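Local structure of serine-rich secreted cell wall anchored (LPXTG-motif ) protein (Lactobacillus reuteri ATCC 53608, 5NXK) at residues A[115-120]-A[164-169]; A[188-193]-A[223-228]; A[265-270]-A[297-302]; A[203-208]-A[233-238]. The protein probably anchors in the cell wall and mediates adhesion of this gut bacterium to its host through a pectate lyase-like beta-solenoid region. One frame throughout, in Å; residues are numbered along the deposited sequence.

Contact 1 of 4, residues A[115-120]-A[164-169]; sequences SKTGAG and YVSNAI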
loop_
_atom_site.group_PDB
_atom_site.type_symbol
_atom_site.label_atom_id
_atom_site.label_comp_id
_atom_site.label_asym_id
_atom_site.label_seq_id
_atom_site.Cartn_x
_atom_site.Cartn_y
_atom_site.Cartn_z
ATOM N N SER A 115 7.263 -3.783 -1.793
ATOM C CA SER A 115 7.325 -4.642 -2.974
ATOM C C SER A 115 8.565 -4.383 -3.798
ATOM O O SER A 115 9.162 -3.303 -3.724
ATOM C CB SER A 115 6.074 -4.429 -3.840
ATOM O OG SER A 115 6.109 -3.146 -4.446
ATOM N N LYS A 116 8.960 -5.388 -4.574
ATOM C CA LYS A 116 9.955 -5.215 -5.621
ATOM C C LYS A 116 9.352 -4.361 -6.731
ATOM O O LYS A 116 8.202 -4.567 -7.118
ATOM C CB LYS A 116 10.387 -6.568 -6.197
ATOM C CG LYS A 116 11.514 -7.280 -5.458
ATOM C CD LYS A 116 11.679 -8.696 -6.024
ATOM C CE LYS A 116 12.789 -9.475 -5.330
ATOM N NZ LYS A 116 13.925 -8.618 -4.918
ATOM N N THR A 117 10.113 -3.395 -7.233
ATOM C CA THR A 117 9.586 -2.467 -8.213
ATOM C C THR A 117 10.116 -2.763 -9.624
ATOM O O THR A 117 9.769 -2.067 -10.580
ATOM C CB THR A 117 9.928 -1.031 -7.815
ATOM O OG1 THR A 117 11.351 -0.915 -7.650
ATOM C CG2 THR A 117 9.244 -0.695 -6.493
ATOM N N GLY A 118 10.959 -3.793 -9.760
ATOM C CA GLY A 118 11.548 -4.095 -11.058
ATOM C C GLY A 118 11.210 -5.495 -11.552
ATOM O O GLY A 118 11.987 -6.120 -12.269
ATOM N N ALA A 119 10.021 -5.968 -11.203
ATOM C CA ALA A 119 9.610 -7.324 -11.537
ATOM C C ALA A 119 8.144 -7.388 -11.958
ATOM O O ALA A 119 7.635 -6.489 -12.640
ATOM C CB ALA A 119 9.864 -8.255 -10.349
ATOM N N GLY A 120 7.463 -8.452 -11.539
ATOM C CA GLY A 120 6.083 -8.662 -11.943
ATOM C C GLY A 120 5.101 -7.710 -11.281
ATOM O O GLY A 120 5.464 -6.947 -10.366
ATOM N N TYR A 164 4.727 0.959 -0.171
ATOM C CA TYR A 164 5.608 0.984 -1.337
ATOM C C TYR A 164 5.209 -0.184 -2.226
ATOM O O TYR A 164 5.821 -1.256 -2.198
ATOM C CB TYR A 164 7.070 0.899 -0.901
ATOM C CG TYR A 164 8.107 1.203 -1.951
ATOM C CD1 TYR A 164 8.277 2.502 -2.428
ATOM C CD2 TYR A 164 8.953 0.199 -2.440
ATOM C CE1 TYR A 164 9.239 2.796 -3.367
ATOM C CE2 TYR A 164 9.938 0.488 -3.385
ATOM C CZ TYR A 164 10.071 1.789 -3.841
ATOM O OH TYR A 164 11.027 2.113 -4.774
ATOM N N VAL A 165 4.165 0.049 -3.013
ATOM C CA VAL A 165 3.523 -0.986 -3.804
ATOM C C VAL A 165 3.706 -0.598 -5.256
ATOM O O VAL A 165 3.238 0.457 -5.687
ATOM C CB VAL A 165 2.025 -1.113 -3.474
ATOM C CG1 VAL A 165 1.357 -2.152 -4.386
ATOM C CG2 VAL A 165 1.824 -1.448 -1.995
ATOM N N SER A 166 4.385 -1.445 -6.018
ATOM C CA SER A 166 4.880 -0.996 -7.308
ATOM C C SER A 166 3.785 -0.554 -8.284
ATOM O O SER A 166 3.896 0.511 -8.906
ATOM C CB SER A 166 5.724 -2.102 -7.946
ATOM O OG SER A 166 6.363 -1.611 -9.108
ATOM N N ASN A 167 2.738 -1.360 -8.440
ATOM C CA ASN A 167 1.850 -1.162 -9.595
ATOM C C ASN A 167 0.424 -0.730 -9.329
ATOM O O ASN A 167 -0.143 0.032 -10.118
ATOM C CB ASN A 167 1.805 -2.436 -10.429
ATOM C CG ASN A 167 3.177 -2.873 -10.852
ATOM O OD1 ASN A 167 3.704 -3.848 -10.323
ATOM N ND2 ASN A 167 3.791 -2.127 -11.770
ATOM N N ALA A 168 -0.200 -1.262 -8.286
ATOM C CA ALA A 168 -1.591 -0.871 -8.064
ATOM C C ALA A 168 -2.025 -0.905 -6.616
ATOM O O ALA A 168 -1.724 -1.846 -5.893
ATOM C CB ALA A 168 -2.514 -1.750 -8.897
ATOM N N ILE A 169 -2.710 0.144 -6.184
ATOM C CA ILE A 169 -3.443 0.085 -4.920
ATOM C C ILE A 169 -4.903 0.380 -5.252
ATOM O O ILE A 169 -5.235 1.454 -5.764
ATOM C CB ILE A 169 -2.895 1.078 -3.887
ATOM C CG1 ILE A 169 -1.438 0.751 -3.548
ATOM C CG2 ILE A 169 -3.719 1.054 -2.609
ATOM C CD1 ILE A 169 -0.818 1.783 -2.647
HETATM O O HOH W 1 6.814 -3.181 -11.390
HETATM O O HOH W 2 12.772 -0.045 -5.401
HETATM O O HOH W 3 5.057 -4.827 -13.380
#
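Two successive coils of the beta-solenoid meet here at a corner. Residues 115-120 form the loop that leaves strand 113-115, and residues 164-169 turn into strand 168-171. Side-chain hydroxyls carry much of the contact. Ser115 is buried and points toward the second segment. Its OG sits between the backbone N and the carbonyl carbon (chi1 70°), the crowded position, and this turns it toward the neighbouring coil. There Ser115 OG donates to Tyr164 O at 3.0 Å, in the carbonyl plane and on a lone pair. The same OG accepts a weak, bent bond from Ser166 N at 2.9 Å, with an angle of 129° at the hydrogen. One hydroxyl thus links two backbone positions of the turn. Thr117 meets Tyr164 at about a right angle. Its methyl CG2, anti to the carbonyl carbon, comes obliquely to the ring, with Thr117 CG2 3.4 Å from Tyr164 CE2. The other branch of Thr117 works through water: OG1 lies 2.8 Å from water 2, which also bonds Tyr164 OH in the plane of the ring. Trp114 stacks on the Tyr164 ring, and Trp189 meets that ring edge-to-face. Ser166 OG is anti to the backbone N (chi1 -172°) and has Leu191 O as its main partner. Ser166 OG also accepts from water 1 at 2.8 Å. Asn167 is held by Lys122 N at OD1 and by Ile200 O at ND2. Asn167 ND2 also donates to water 1, 3.2 Å away.

Contact 2 of 4, residues A[188-193]-A[223-228]; sequences MWLLTA and IKLDGG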
loop_
_atom_site.group_PDB
_atom_site.type_symbol
_atom_site.label_atom_id
_atom_site.label_comp_id
_atom_site.label_asym_id
_atom_site.label_seq_id
_atom_site.Cartn_x
_atom_site.Cartn_y
_atom_site.Cartn_z
ATOM N N MET A 188 1.260 6.807 0.056
ATOM C CA MET A 188 1.290 5.741 -0.958
ATOM C C MET A 188 2.345 6.070 -1.995
ATOM O O MET A 188 2.239 7.086 -2.675
ATOM C CB MET A 188 -0.058 5.592 -1.660
ATOM C CG MET A 188 -1.208 5.123 -0.785
ATOM S SD MET A 188 -2.751 5.127 -1.744
ATOM C CE MET A 188 -3.881 4.393 -0.563
ATOM N N TRP A 189 3.353 5.217 -2.127
ATOM C CA TRP A 189 4.385 5.431 -3.121
ATOM C C TRP A 189 4.383 4.250 -4.077
ATOM O O TRP A 189 4.734 3.136 -3.694
ATOM C CB TRP A 189 5.770 5.578 -2.469
ATOM C CG TRP A 189 6.824 6.103 -3.399
ATOM C CD1 TRP A 189 6.693 6.343 -4.736
ATOM C CD2 TRP A 189 8.164 6.494 -3.053
ATOM N NE1 TRP A 189 7.861 6.845 -5.243
ATOM C CE2 TRP A 189 8.778 6.951 -4.233
ATOM C CE3 TRP A 189 8.900 6.495 -1.862
ATOM C CZ2 TRP A 189 10.099 7.407 -4.259
ATOM C CZ3 TRP A 189 10.207 6.953 -1.890
ATOM C CH2 TRP A 189 10.793 7.403 -3.078
ATOM N N LEU A 190 3.983 4.504 -5.318
ATOM C CA LEU A 190 3.932 3.469 -6.339
ATOM C C LEU A 190 4.977 3.819 -7.381
ATOM O O LEU A 190 4.879 4.845 -8.056
ATOM C CB LEU A 190 2.545 3.358 -6.972
ATOM C CG LEU A 190 1.357 3.008 -6.060
ATOM C CD1 LEU A 190 0.774 4.246 -5.374
ATOM C CD2 LEU A 190 0.273 2.242 -6.828
ATOM N N LEU A 191 5.987 2.965 -7.483
ATOM C CA LEU A 191 7.140 3.210 -8.343
ATOM C C LEU A 191 7.427 1.968 -9.188
ATOM O O LEU A 191 7.329 0.845 -8.696
ATOM C CB LEU A 191 8.369 3.574 -7.486
ATOM C CG LEU A 191 9.718 3.891 -8.152
ATOM C CD1 LEU A 191 10.475 4.973 -7.352
ATOM C CD2 LEU A 191 10.585 2.620 -8.310
ATOM N N THR A 192 7.777 2.160 -10.453
ATOM C CA THR A 192 8.329 1.054 -11.228
ATOM C C THR A 192 9.743 1.424 -11.643
ATOM O O THR A 192 10.051 2.582 -11.878
ATOM C CB THR A 192 7.484 0.717 -12.480
ATOM O OG1 THR A 192 7.623 1.769 -13.450
ATOM C CG2 THR A 192 6.003 0.582 -12.114
ATOM N N ALA A 193 10.577 0.415 -11.814
ATOM C CA ALA A 193 11.960 0.618 -12.205
ATOM C C ALA A 193 12.129 -0.064 -13.551
ATOM O O ALA A 193 11.247 -0.797 -13.983
ATOM C CB ALA A 193 12.916 0.041 -11.171
ATOM N N ILE A 223 0.027 10.732 -2.332
ATOM C CA ILE A 223 0.235 9.723 -3.360
ATOM C C ILE A 223 1.368 10.152 -4.282
ATOM O O ILE A 223 1.342 11.230 -4.862
ATOM C CB ILE A 223 -1.036 9.476 -4.198
ATOM C CG1 ILE A 223 -2.210 9.051 -3.309
ATOM C CG2 ILE A 223 -0.779 8.410 -5.271
ATOM C CD1 ILE A 223 -3.537 8.920 -4.091
ATOM N N LYS A 224 2.386 9.314 -4.380
ATOM C CA LYS A 224 3.465 9.581 -5.300
ATOM C C LYS A 224 3.484 8.477 -6.344
ATOM O O LYS A 224 3.610 7.294 -6.015
ATOM C CB LYS A 224 4.815 9.687 -4.576
ATOM C CG LYS A 224 5.893 10.205 -5.504
ATOM C CD LYS A 224 7.279 10.299 -4.887
ATOM C CE LYS A 224 8.212 10.966 -5.896
ATOM N NZ LYS A 224 9.012 12.051 -5.300
ATOM N N LEU A 225 3.340 8.878 -7.601
ATOM C CA LEU A 225 3.218 7.942 -8.713
ATOM C C LEU A 225 4.484 8.052 -9.574
ATOM O O LEU A 225 4.792 9.130 -10.091
ATOM C CB LEU A 225 1.958 8.254 -9.536
ATOM C CG LEU A 225 0.595 8.138 -8.827
ATOM C CD1 LEU A 225 -0.543 8.664 -9.714
ATOM C CD2 LEU A 225 0.300 6.711 -8.350
ATOM N N ASP A 226 5.232 6.953 -9.687
ATOM C CA ASP A 226 6.492 6.930 -10.426
ATOM C C ASP A 226 6.543 5.739 -11.394
ATOM O O ASP A 226 7.546 5.024 -11.453
ATOM C CB ASP A 226 7.680 6.881 -9.455
ATOM C CG ASP A 226 8.024 8.252 -8.874
ATOM O OD1 ASP A 226 8.033 9.249 -9.636
ATOM O OD2 ASP A 226 8.255 8.339 -7.647
ATOM N N GLY A 227 5.440 5.507 -12.106
ATOM C CA GLY A 227 5.375 4.527 -13.184
ATOM C C GLY A 227 6.207 4.931 -14.394
ATOM O O GLY A 227 6.172 6.092 -14.815
ATOM N N GLY A 228 6.955 3.983 -14.959
ATOM C CA GLY A 228 7.783 4.277 -16.119
ATOM C C GLY A 228 7.020 4.598 -17.397
ATOM O O GLY A 228 7.526 5.338 -18.238
#
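Backbone hydrogen bonds hold strands 188-191 and 223-226 side by side, parallel to within 3°. Lys224 takes both directions: its N donates to Met188 O at 2.8 Å, and its O accepts from Leu190 N. Both bonds run nearly along the C=O axis. Asp226 N then donates to Leu190 O at 2.7 Å. The last bond differs, because Thr192 N approaches Asp226 O from above the carbonyl plane, 50° out of it.

Polar side chains add two bonds. Trp189 NE1 donates to Asp226 OD2 at 2.9 Å, close to the indole plane and on the anti lone pair of the carboxylate. The carboxylate plane is turned 61° from the ring. Beyond the strand ends, Thr192 OG1 accepts from Gly228 N at 2.8 Å, tying the loops that follow.

This in-register stacking of like positions on successive coils is characteristic of a beta-solenoid wall. Leu190, Ile223 and Leu225 all pack against Val203, and Ile223 also meets Phe233.

Apolar side chains meet on one face, where Leu190 and Leu225 point the same way, with Leu190 CD1 3.9 Å from Leu225 CD2. On the other face the Lys224 chain, extended as far as CE and bent beyond it, runs alongside Trp189, and its CD makes a CH-pi contact 3.9 Å from the centroid of the five-membered ring. There Leu191 CG makes a van der Waals approach to Asp226 CB at 3.8 Å.

Contact 3 of 4, residues A[265-270]-A[297-302]; sequences IELAKG and GTATLI
This contact lies near the C-terminal end of the beta-solenoid, at a corner where two coils pass each other. Residues 265-267 end strand 261-267, and residues 268-270 turn away from it. Residues 297-302 belong to the next coil and carry most of strand 298-303 of a different sheet. The touching surface is small, 162 Å² in all.

Ile265 and Glu266 lead in along the strand, before the two segments meet. Leu267 is the first residue to take part, and the one buried residue among those that touch. Its CG is anti to the carbonyl carbon (chi1 -53°), and the next torsion is extended. This carries the CD1 branch toward the second segment, where Leu267 CD1 lies 4.2 Å from Ala299 CB. Leu267 also sits between Val235 and Phe295 of the two flanking strands, so it belongs to an apolar row running along the solenoid.

Ala268 turns its methyl away and contributes through its backbone. Its carbonyl oxygen also accepts a hydrogen bond from Ser271 OG, close to the start of the next strand. The CB of Lys269 likewise points away, and its NZ forms a long, weak ion pair with Glu237. Its backbone runs past the second segment, with Lys269 CA 4.2 Å from Gly297 CA. Gly270 closes the turn with a positive phi (86°) and passes by Gly297 near the surface. Gly297 has no side chain, and its CA comes close to the backbone of the turn. Gly297 CA makes a CA-H...O contact with Ala268 O at 3.5 Å.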
loop_
_atom_site.group_PDB
_atom_site.type_symbol
_atom_site.label_atom_id
_atom_site.label_comp_id
_atom_site.label_asym_id
_atom_site.label_seq_id
_atom_site.Cartn_x
_atom_site.Cartn_y
_atom_site.Cartn_z
ATOM N N ILE A 265 -5.481 11.408 -14.431
ATOM C CA ILE A 265 -6.297 11.508 -13.243
ATOM C C ILE A 265 -7.752 11.690 -13.688
ATOM O O ILE A 265 -8.067 12.565 -14.495
ATOM C CB ILE A 265 -5.830 12.655 -12.357
ATOM C CG1 ILE A 265 -4.357 12.434 -11.963
ATOM C CG2 ILE A 265 -6.740 12.808 -11.125
ATOM C CD1 ILE A 265 -3.767 13.556 -11.148
ATOM N N GLU A 266 -8.629 10.827 -13.195
ATOM C CA GLU A 266 -10.016 10.838 -13.633
ATOM C C GLU A 266 -10.915 10.866 -12.413
ATOM O O GLU A 266 -10.837 9.991 -11.566
ATOM C CB GLU A 266 -10.324 9.611 -14.504
ATOM C CG GLU A 266 -9.486 9.533 -15.800
ATOM C CD GLU A 266 -9.774 8.292 -16.658
ATOM O OE1 GLU A 266 -9.504 7.162 -16.191
ATOM O OE2 GLU A 266 -10.261 8.447 -17.800
ATOM N N LEU A 267 -11.766 11.880 -12.330
ATOM C CA LEU A 267 -12.670 12.045 -11.198
ATOM C C LEU A 267 -14.089 11.921 -11.742
ATOM O O LEU A 267 -14.584 12.829 -12.403
ATOM C CB LEU A 267 -12.463 13.398 -10.513
ATOM C CG LEU A 267 -11.025 13.746 -10.076
ATOM C CD1 LEU A 267 -10.959 15.020 -9.244
ATOM C CD2 LEU A 267 -10.397 12.598 -9.307
ATOM N N ALA A 268 -14.748 10.808 -11.456
ATOM C CA ALA A 268 -15.985 10.467 -12.154
ATOM C C ALA A 268 -17.193 11.252 -11.664
ATOM O O ALA A 268 -17.192 11.788 -10.557
ATOM C CB ALA A 268 -16.261 8.954 -12.017
ATOM N N LYS A 269 -18.233 11.310 -12.494
ATOM C CA LYS A 269 -19.487 11.957 -12.091
ATOM C C LYS A 269 -19.994 11.348 -10.776
ATOM O O LYS A 269 -19.873 10.133 -10.545
ATOM C CB LYS A 269 -20.541 11.884 -13.204
ATOM C CG LYS A 269 -21.080 10.507 -13.507
ATOM C CD LYS A 269 -22.367 10.591 -14.342
ATOM C CE LYS A 269 -22.735 9.230 -14.935
ATOM N NZ LYS A 269 -22.212 9.091 -16.327
ATOM N N GLY A 270 -20.521 12.207 -9.906
ATOM C CA GLY A 270 -21.017 11.796 -8.610
ATOM C C GLY A 270 -19.948 11.733 -7.533
ATOM O O GLY A 270 -20.268 11.706 -6.351
ATOM N N GLY A 297 -16.795 15.283 -11.658
ATOM C CA GLY A 297 -17.609 15.307 -10.457
ATOM C C GLY A 297 -17.541 16.630 -9.720
ATOM O O GLY A 297 -17.501 17.700 -10.333
ATOM N N THR A 298 -17.509 16.552 -8.393
ATOM C CA THR A 298 -17.366 17.724 -7.541
ATOM C C THR A 298 -16.009 17.654 -6.865
ATOM O O THR A 298 -15.688 16.661 -6.227
ATOM C CB THR A 298 -18.475 17.782 -6.472
ATOM O OG1 THR A 298 -19.747 17.801 -7.122
ATOM C CG2 THR A 298 -18.340 19.021 -5.587
ATOM N N ALA A 299 -15.213 18.702 -7.007
ATOM C CA ALA A 299 -13.909 18.704 -6.367
ATOM C C ALA A 299 -13.609 20.058 -5.773
ATOM O O ALA A 299 -13.954 21.096 -6.342
ATOM C CB ALA A 299 -12.815 18.304 -7.359
ATOM N N THR A 300 -12.956 20.027 -4.620
ATOM C CA THR A 300 -12.469 21.223 -3.968
ATOM C C THR A 300 -10.984 21.042 -3.702
ATOM O O THR A 300 -10.589 20.080 -3.046
ATOM C CB THR A 300 -13.218 21.485 -2.661
ATOM O OG1 THR A 300 -14.601 21.674 -2.961
ATOM C CG2 THR A 300 -12.670 22.732 -1.955
ATOM N N LEU A 301 -10.166 21.942 -4.246
ATOM C CA LEU A 301 -8.716 21.877 -4.076
ATOM C C LEU A 301 -8.218 23.111 -3.334
ATOM O O LEU A 301 -8.390 24.228 -3.798
ATOM C CB LEU A 301 -8.000 21.755 -5.434
ATOM C CG LEU A 301 -7.809 20.367 -6.056
ATOM C CD1 LEU A 301 -9.147 19.677 -6.257
ATOM C CD2 LEU A 301 -7.054 20.465 -7.396
ATOM N N ILE A 302 -7.599 22.895 -2.180
ATOM C CA ILE A 302 -7.217 23.984 -1.298
ATOM C C ILE A 302 -5.711 24.026 -1.073
ATOM O O ILE A 302 -5.061 22.995 -0.928
ATOM C CB ILE A 302 -7.958 23.872 0.061
ATOM C CG1 ILE A 302 -9.464 24.058 -0.154
ATOM C CG2 ILE A 302 -7.446 24.911 1.060
ATOM C CD1 ILE A 302 -10.297 23.571 1.003
#

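Contact 4 of 4, residues A[203-208]-A[233-238]; sequences VTVGNN and FIVNEN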
loop_
_atom_site.group_PDB
_atom_site.type_symbol
_atom_site.label_atom_id
_atom_site.label_comp_id
_atom_site.label_asym_id
_atom_site.label_seq_id
_atom_site.Cartn_x
_atom_site.Cartn_y
_atom_site.Cartn_z
ATOM N N VAL A 203 -3.520 4.071 -8.656
ATOM C CA VAL A 203 -4.404 4.032 -7.491
ATOM C C VAL A 203 -5.836 4.189 -7.963
ATOM O O VAL A 203 -6.129 5.108 -8.732
ATOM C CB VAL A 203 -4.079 5.134 -6.479
ATOM C CG1 VAL A 203 -5.091 5.121 -5.306
ATOM C CG2 VAL A 203 -2.643 4.966 -5.977
ATOM N N THR A 204 -6.721 3.284 -7.556
ATOM C CA THR A 204 -8.136 3.443 -7.911
ATOM C C THR A 204 -8.978 3.528 -6.650
ATOM O O THR A 204 -8.629 2.941 -5.627
ATOM C CB THR A 204 -8.685 2.284 -8.768
ATOM O OG1 THR A 204 -8.712 1.079 -7.983
ATOM C CG2 THR A 204 -7.817 2.067 -9.990
ATOM N N VAL A 205 -10.054 4.298 -6.706
ATOM C CA VAL A 205 -11.034 4.311 -5.633
ATOM C C VAL A 205 -12.369 3.874 -6.253
ATOM O O VAL A 205 -12.886 4.540 -7.154
ATOM C CB VAL A 205 -11.150 5.703 -4.973
ATOM C CG1 VAL A 205 -12.153 5.665 -3.814
ATOM C CG2 VAL A 205 -9.781 6.182 -4.482
ATOM N N GLY A 206 -12.916 2.745 -5.801
ATOM C CA GLY A 206 -14.047 2.133 -6.492
ATOM C C GLY A 206 -15.381 2.845 -6.281
ATOM O O GLY A 206 -15.480 3.773 -5.463
ATOM N N ASN A 207 -16.404 2.425 -7.027
ATOM C CA ASN A 207 -17.751 2.974 -6.859
ATOM C C ASN A 207 -18.193 3.009 -5.416
ATOM O O ASN A 207 -18.058 2.019 -4.715
ATOM C CB ASN A 207 -18.796 2.177 -7.634
ATOM C CG ASN A 207 -18.740 2.417 -9.107
ATOM O OD1 ASN A 207 -17.730 2.871 -9.643
ATOM N ND2 ASN A 207 -19.859 2.170 -9.778
ATOM N N ASN A 208 -18.733 4.148 -4.987
ATOM C CA ASN A 208 -19.296 4.300 -3.648
ATOM C C ASN A 208 -18.316 4.005 -2.531
ATOM O O ASN A 208 -18.728 3.733 -1.405
ATOM C CB ASN A 208 -20.524 3.410 -3.475
ATOM C CG ASN A 208 -21.611 3.726 -4.473
ATOM O OD1 ASN A 208 -21.868 2.949 -5.397
ATOM N ND2 ASN A 208 -22.265 4.872 -4.291
ATOM N N PHE A 233 -4.588 7.995 -11.294
ATOM C CA PHE A 233 -5.382 8.129 -10.075
ATOM C C PHE A 233 -6.826 8.208 -10.531
ATOM O O PHE A 233 -7.215 9.176 -11.201
ATOM C CB PHE A 233 -4.993 9.367 -9.264
ATOM C CG PHE A 233 -5.787 9.539 -7.981
ATOM C CD1 PHE A 233 -6.007 8.459 -7.136
ATOM C CD2 PHE A 233 -6.268 10.790 -7.603
ATOM C CE1 PHE A 233 -6.714 8.609 -5.948
ATOM C CE2 PHE A 233 -6.976 10.955 -6.418
ATOM C CZ PHE A 233 -7.198 9.872 -5.584
ATOM N N ILE A 234 -7.591 7.165 -10.233
ATOM C CA ILE A 234 -8.939 7.034 -10.760
ATOM C C ILE A 234 -9.937 6.998 -9.612
ATOM O O ILE A 234 -9.871 6.126 -8.764
ATOM C CB ILE A 234 -9.107 5.764 -11.611
ATOM C CG1 ILE A 234 -8.106 5.760 -12.761
ATOM C CG2 ILE A 234 -10.526 5.683 -12.164
ATOM C CD1 ILE A 234 -8.056 4.446 -13.499
ATOM N N VAL A 235 -10.845 7.960 -9.588
ATOM C CA VAL A 235 -11.890 8.024 -8.584
ATOM C C VAL A 235 -13.230 7.768 -9.279
ATOM O O VAL A 235 -13.676 8.569 -10.094
ATOM C CB VAL A 235 -11.888 9.379 -7.882
ATOM C CG1 VAL A 235 -13.060 9.476 -6.899
ATOM C CG2 VAL A 235 -10.540 9.594 -7.196
ATOM N N ASN A 236 -13.860 6.641 -8.968
ATOM C CA ASN A 236 -15.055 6.213 -9.687
ATOM C C ASN A 236 -16.349 6.871 -9.188
ATOM O O ASN A 236 -16.329 7.672 -8.245
ATOM C CB ASN A 236 -15.166 4.674 -9.635
ATOM C CG ASN A 236 -14.170 3.995 -10.562
ATOM O OD1 ASN A 236 -14.433 3.874 -11.750
ATOM N ND2 ASN A 236 -13.033 3.551 -10.031
ATOM N N GLU A 237 -17.464 6.550 -9.842
ATOM C CA GLU A 237 -18.742 7.191 -9.529
ATOM C C GLU A 237 -19.110 7.112 -8.061
ATOM O O GLU A 237 -18.958 6.065 -7.427
ATOM C CB GLU A 237 -19.896 6.607 -10.342
ATOM C CG GLU A 237 -19.781 6.814 -11.832
ATOM C CD GLU A 237 -21.044 6.403 -12.563
ATOM O OE1 GLU A 237 -21.918 5.766 -11.929
ATOM O OE2 GLU A 237 -21.150 6.701 -13.774
ATOM N N ASN A 238 -19.560 8.248 -7.534
ATOM C CA ASN A 238 -20.034 8.381 -6.157
ATOM C C ASN A 238 -19.000 8.075 -5.084
ATOM O O ASN A 238 -19.338 7.978 -3.910
ATOM C CB ASN A 238 -21.274 7.508 -5.944
ATOM C CG ASN A 238 -22.369 7.801 -6.966
ATOM O OD1 ASN A 238 -22.629 8.957 -7.295
ATOM N ND2 ASN A 238 -23.000 6.756 -7.481
HETATM O O HOH W 4 -22.772 3.997 -7.523
#
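Asn236 stands past the end of strand 233-235, and its side chain reaches across to the preceding coil of the beta-solenoid. Its CB is crowded: Asn207 OD1 lies 3.1 Å from Asn236 CB, and Val205 O is also near. CG, anti to the carbonyl carbon (chi1 -75°), turns back along the strand and passes Val205 O. At the tip, Asn236 OD1 lies 4.0 Å from Asn207 OD1, and Asn236 ND2 donates to Val205 O at 3.0 Å. That oxygen lies close to the amide plane of Asn236, while ND2 stands 53° out of the carbonyl plane. Asn236 N donates to the same oxygen at 2.9 Å, nearly along the C=O axis.

Before this point the strands pair in parallel, with Val205 N giving a bond to Ile234 O at 2.8 Å. On the inner face, Val203 and Val205 lie beside the Phe233 ring, and Val203 CB is 3.9 Å from Phe233 CD1. In the loops, Asn208 N donates to Glu237 O at 3.1 Å, and water 4 joins Asn208 OD1 to Asn238 ND2.

Two donors from one residue therefore grip Val205 O. The ND2 bond helps fix the amide rotation, and both extend polar pairing past the strand.

In the fold
From the N terminus, contact 1 comes first. It closes a long loop from 115-120 to 164-169 that holds strands such as 122-127 and 129-134, and it ends before the others open. Contacts 2 and 4 cross: 188-193 and 203-208 open in turn, then 223-228 and 233-238 close in the same order. They join the same two coils on different walls, and their inner side chains touch. Contact 3 follows in series, tying the corner after strand 261-267 to strand 298-303. Contact 1 touches contact 2 through Ser166 and Leu191, and contact 4 through Ile169 and Thr204. Contact 4 continues to contact 3, since strands 230-235 and 261-267 are neighbours.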